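Local coordinates for endoglucanase (PDB 2YIK), which probably hydrolyses internal beta-1,4-glucosidic bonds of cellulose as a family 9 glycoside hydrolase of Clostridium thermocellum, at residues D412-R422 and L512-M521. Residues are numbered along the deposited sequence; the frame is centred on the assembly and turned at random.
Sequences DTPSKYANWAR and LYRFFGDSSM
R514 grips the carboxylate of D412 side-on in a two-pronged salt bridge. R514 NE bonds to D412 OD1 at 2.9 Å, on the oxygen's syn lone pair, while R514 NH2 meets OD2 on the syn side but tilted out of the carboxylate plane. Both oxygens stay close to the guanidinium plane, and Q144 OE1 accepts a hydrogen bond from R514 NH1; together these bonds should limit rotation of the guanidinium.

The F515 ring is sandwiched between the aliphatic part of R514 and the start of the 412-422 segment: CG of R514 lies over one face, near the rim, and P414 N over the opposite one. P414 CD touches F515 CD1 at 3.6 Å, and A418 CB closes in on CD2.

Both faces of the F516 ring are covered as well, by CB of F515 and by R422. R422 leaves its helix with CG trans to N and stays extended to NE, which carries CD over the ring centre, 3.8 Å from the F516 centroid, in a CH-pi contact. Its guanidinium lies flat, 20° from the ring plane but displaced toward F516 CB, with R422 NH1 3.4 Å from F516 CD1; R422 NE is hydrogen-bonded to Y40 OH. At the ring edge lie A418 O and N419 OD1.

L512 CD2 packs on R422 CA at 3.6 Å. This structural packing, away from the metal sites and the predicted catalytic histidine, joins the S415-capped start of helix 416-428 to the end of helix 499-516, consistent with the (alpha/alpha)6 barrel of family 9; the short axes cross at -116°, helix 40-47 borders L512 and F516, and helix 392-408 lies against A418 and L512.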
loop_
_atom_site.group_PDB
_atom_site.type_symbol
_atom_site.label_atom_id
_atom_site.label_comp_id
_atom_site.label_asym_id
_atom_site.label_seq_id
_atom_site.Cartn_x
_atom_site.Cartn_y
_atom_site.Cartn_z
ATOM N N ASP A 412 5.946 -23.563 -6.449
ATOM C CA ASP A 412 4.901 -23.330 -5.454
ATOM C C ASP A 412 5.116 -24.245 -4.252
ATOM O O ASP A 412 4.216 -24.970 -3.825
ATOM C CB ASP A 412 3.511 -23.565 -6.064
ATOM C CG ASP A 412 2.384 -23.027 -5.189
ATOM O OD1 ASP A 412 2.655 -22.229 -4.264
ATOM O OD2 ASP A 412 1.214 -23.388 -5.429
ATOM N N THR A 413 6.327 -24.202 -3.712
ATOM C CA THR A 413 6.681 -25.006 -2.554
ATOM C C THR A 413 7.684 -24.168 -1.770
ATOM O O THR A 413 8.443 -23.388 -2.356
ATOM C CB THR A 413 7.316 -26.370 -2.991
ATOM O OG1 THR A 413 7.481 -27.217 -1.850
ATOM C CG2 THR A 413 8.674 -26.159 -3.643
ATOM N N PRO A 414 7.685 -24.293 -0.434
ATOM C CA PRO A 414 8.629 -23.502 0.354
ATOM C C PRO A 414 10.061 -23.926 0.210
ATOM O O PRO A 414 10.398 -25.117 0.223
ATOM C CB PRO A 414 8.129 -23.675 1.777
ATOM C CG PRO A 414 7.576 -25.063 1.764
ATOM C CD PRO A 414 6.821 -25.109 0.440
ATOM N N SER A 415 10.893 -22.904 0.107
ATOM C CA SER A 415 12.321 -23.030 -0.037
ATOM C C SER A 415 12.950 -22.276 1.147
ATOM O O SER A 415 12.251 -21.889 2.107
ATOM C CB SER A 415 12.773 -22.391 -1.378
ATOM O OG SER A 415 12.828 -20.939 -1.361
ATOM N N LYS A 416 14.275 -22.129 1.112
ATOM C CA LYS A 416 15.007 -21.414 2.146
ATOM C C LYS A 416 14.418 -19.993 2.268
ATOM O O LYS A 416 14.484 -19.389 3.335
ATOM C CB LYS A 416 16.507 -21.349 1.797
ATOM C CG LYS A 416 16.826 -20.662 0.466
ATOM C CD LYS A 416 18.332 -20.645 0.199
ATOM C CE LYS A 416 18.605 -20.017 -1.164
ATOM N NZ LYS A 416 20.053 -20.019 -1.515
ATOM N N TYR A 417 13.848 -19.445 1.191
ATOM C CA TYR A 417 13.273 -18.092 1.285
ATOM C C TYR A 417 12.035 -18.080 2.185
ATOM O O TYR A 417 11.972 -17.319 3.152
ATOM C CB TYR A 417 12.927 -17.525 -0.103
ATOM C CG TYR A 417 14.143 -17.348 -0.988
ATOM C CD1 TYR A 417 15.369 -16.944 -0.450
ATOM C CD2 TYR A 417 14.078 -17.603 -2.358
ATOM C CE1 TYR A 417 16.497 -16.806 -1.247
ATOM C CE2 TYR A 417 15.206 -17.465 -3.168
ATOM C CZ TYR A 417 16.411 -17.070 -2.608
ATOM O OH TYR A 417 17.531 -16.961 -3.407
ATOM N N ALA A 418 11.060 -18.927 1.870
ATOM C CA ALA A 418 9.848 -19.019 2.674
ATOM C C ALA A 418 10.189 -19.429 4.108
ATOM O O ALA A 418 9.610 -18.912 5.062
ATOM C CB ALA A 418 8.889 -20.027 2.060
ATOM N N ASN A 419 11.124 -20.366 4.259
ATOM C CA ASN A 419 11.526 -20.813 5.588
ATOM C C ASN A 419 12.081 -19.621 6.353
ATOM O O ASN A 419 11.808 -19.456 7.543
ATOM C CB ASN A 419 12.584 -21.921 5.504
ATOM C CG ASN A 419 12.056 -23.174 4.830
ATOM O OD1 ASN A 419 10.857 -23.439 4.854
ATOM N ND2 ASN A 419 12.953 -23.956 4.235
ATOM N N TRP A 420 12.859 -18.788 5.664
ATOM C CA TRP A 420 13.424 -17.599 6.286
ATOM C C TRP A 420 12.298 -16.634 6.665
ATOM O O TRP A 420 12.286 -16.074 7.767
ATOM C CB TRP A 420 14.375 -16.892 5.325
ATOM C CG TRP A 420 14.769 -15.530 5.805
ATOM C CD1 TRP A 420 15.705 -15.231 6.749
ATOM C CD2 TRP A 420 14.199 -14.279 5.392
ATOM N NE1 TRP A 420 15.758 -13.870 6.951
ATOM C CE2 TRP A 420 14.846 -13.263 6.132
ATOM C CE3 TRP A 420 13.208 -13.921 4.471
ATOM C CZ2 TRP A 420 14.528 -11.906 5.976
ATOM C CZ3 TRP A 420 12.893 -12.573 4.316
ATOM C CH2 TRP A 420 13.554 -11.582 5.067
ATOM N N ALA A 421 11.365 -16.431 5.737
ATOM C CA ALA A 421 10.235 -15.532 5.974
ATOM C C ALA A 421 9.498 -15.960 7.242
ATOM O O ALA A 421 9.126 -15.130 8.070
ATOM C CB ALA A 421 9.280 -15.555 4.780
ATOM N N ARG A 422 9.297 -17.266 7.381
ATOM C CA ARG A 422 8.615 -17.808 8.545
ATOM C C ARG A 422 9.354 -17.484 9.842
ATOM O O ARG A 422 8.735 -17.126 10.843
ATOM C CB ARG A 422 8.466 -19.323 8.425
ATOM C CG ARG A 422 7.519 -19.888 9.461
ATOM C CD ARG A 422 7.444 -21.402 9.427
ATOM N NE ARG A 422 6.353 -21.880 10.272
ATOM C CZ ARG A 422 5.989 -23.155 10.379
ATOM N NH1 ARG A 422 6.634 -24.089 9.697
ATOM N NH2 ARG A 422 4.964 -23.492 11.155
ATOM N N LEU A 512 2.402 -17.266 4.135
ATOM C CA LEU A 512 2.900 -18.212 5.133
ATOM C C LEU A 512 1.864 -19.299 5.378
ATOM O O LEU A 512 2.206 -20.462 5.594
ATOM C CB LEU A 512 3.221 -17.488 6.447
ATOM C CG LEU A 512 4.516 -16.675 6.397
ATOM C CD1 LEU A 512 4.564 -15.696 7.554
ATOM C CD2 LEU A 512 5.708 -17.620 6.416
ATOM N N TYR A 513 0.592 -18.919 5.349
ATOM C CA TYR A 513 -0.464 -19.895 5.560
ATOM C C TYR A 513 -0.466 -20.860 4.381
ATOM O O TYR A 513 -0.726 -22.056 4.529
ATOM C CB TYR A 513 -1.826 -19.212 5.655
ATOM C CG TYR A 513 -2.922 -20.197 5.969
ATOM C CD1 TYR A 513 -3.037 -20.757 7.243
ATOM C CD2 TYR A 513 -3.805 -20.621 4.978
ATOM C CE1 TYR A 513 -4.010 -21.724 7.523
ATOM C CE2 TYR A 513 -4.773 -21.583 5.243
ATOM C CZ TYR A 513 -4.871 -22.130 6.515
ATOM O OH TYR A 513 -5.834 -23.080 6.770
ATOM N N ARG A 514 -0.163 -20.330 3.204
ATOM C CA ARG A 514 -0.125 -21.138 1.999
ATOM C C ARG A 514 0.839 -22.315 2.106
ATOM O O ARG A 514 0.497 -23.439 1.745
ATOM C CB ARG A 514 0.280 -20.273 0.807
ATOM C CG ARG A 514 0.324 -21.017 -0.523
ATOM C CD ARG A 514 0.705 -20.081 -1.664
ATOM N NE ARG A 514 0.537 -20.699 -2.974
ATOM C CZ ARG A 514 -0.486 -20.467 -3.794
ATOM N NH1 ARG A 514 -1.442 -19.622 -3.449
ATOM N NH2 ARG A 514 -0.557 -21.094 -4.960
ATOM N N PHE A 515 2.044 -22.057 2.607
ATOM C CA PHE A 515 3.058 -23.102 2.709
ATOM C C PHE A 515 3.171 -23.785 4.069
ATOM O O PHE A 515 3.645 -24.911 4.146
ATOM C CB PHE A 515 4.446 -22.539 2.358
ATOM C CG PHE A 515 4.540 -21.929 0.984
ATOM C CD1 PHE A 515 4.219 -22.671 -0.148
ATOM C CD2 PHE A 515 4.985 -20.619 0.821
ATOM C CE1 PHE A 515 4.341 -22.119 -1.421
ATOM C CE2 PHE A 515 5.111 -20.057 -0.449
ATOM C CZ PHE A 515 4.788 -20.812 -1.573
ATOM N N PHE A 516 2.736 -23.113 5.132
ATOM C CA PHE A 516 2.866 -23.660 6.480
ATOM C C PHE A 516 1.593 -23.835 7.311
ATOM O O PHE A 516 1.671 -24.245 8.467
ATOM C CB PHE A 516 3.849 -22.796 7.284
ATOM C CG PHE A 516 5.177 -22.586 6.604
ATOM C CD1 PHE A 516 6.028 -23.663 6.367
ATOM C CD2 PHE A 516 5.563 -21.319 6.177
ATOM C CE1 PHE A 516 7.246 -23.488 5.715
ATOM C CE2 PHE A 516 6.777 -21.128 5.524
ATOM C CZ PHE A 516 7.622 -22.215 5.289
ATOM N N GLY A 517 0.425 -23.540 6.748
ATOM C CA GLY A 517 -0.795 -23.690 7.526
ATOM C C GLY A 517 -1.186 -25.129 7.842
ATOM O O GLY A 517 -1.042 -25.996 6.975
ATOM N N ASP A 518 -1.638 -25.394 9.081
ATOM C CA ASP A 518 -2.106 -26.741 9.483
ATOM C C ASP A 518 -3.568 -26.605 9.793
ATOM O O ASP A 518 -4.177 -25.544 9.641
ATOM C CB ASP A 518 -1.606 -27.308 10.829
ATOM C CG ASP A 518 -0.255 -26.854 11.233
ATOM O OD1 ASP A 518 0.728 -27.355 10.659
ATOM O OD2 ASP A 518 -0.176 -26.026 12.165
ATOM N N SER A 519 -4.096 -27.697 10.330
ATOM C CA SER A 519 -5.477 -27.749 10.755
ATOM C C SER A 519 -5.488 -27.080 12.129
ATOM O O SER A 519 -6.537 -26.686 12.634
ATOM C CB SER A 519 -5.930 -29.205 10.871
ATOM O OG SER A 519 -5.026 -29.955 11.676
ATOM N N SER A 520 -4.309 -26.939 12.734
ATOM C CA SER A 520 -4.238 -26.309 14.047
ATOM C C SER A 520 -4.391 -24.791 13.916
ATOM O O SER A 520 -4.731 -24.105 14.890
ATOM C CB SER A 520 -2.906 -26.626 14.721
ATOM O OG SER A 520 -1.936 -25.634 14.408
ATOM N N MET A 521 -4.164 -24.264 12.715
ATOM C CA MET A 521 -4.268 -22.825 12.494
ATOM C C MET A 521 -5.665 -22.381 12.102
ATOM O O MET A 521 -6.005 -22.354 10.919
ATOM C CB MET A 521 -3.260 -22.397 11.429
ATOM C CG MET A 521 -1.836 -22.540 11.903
ATOM S SD MET A 521 -0.662 -21.903 10.729
ATOM C CE MET A 521 0.832 -22.708 11.321
#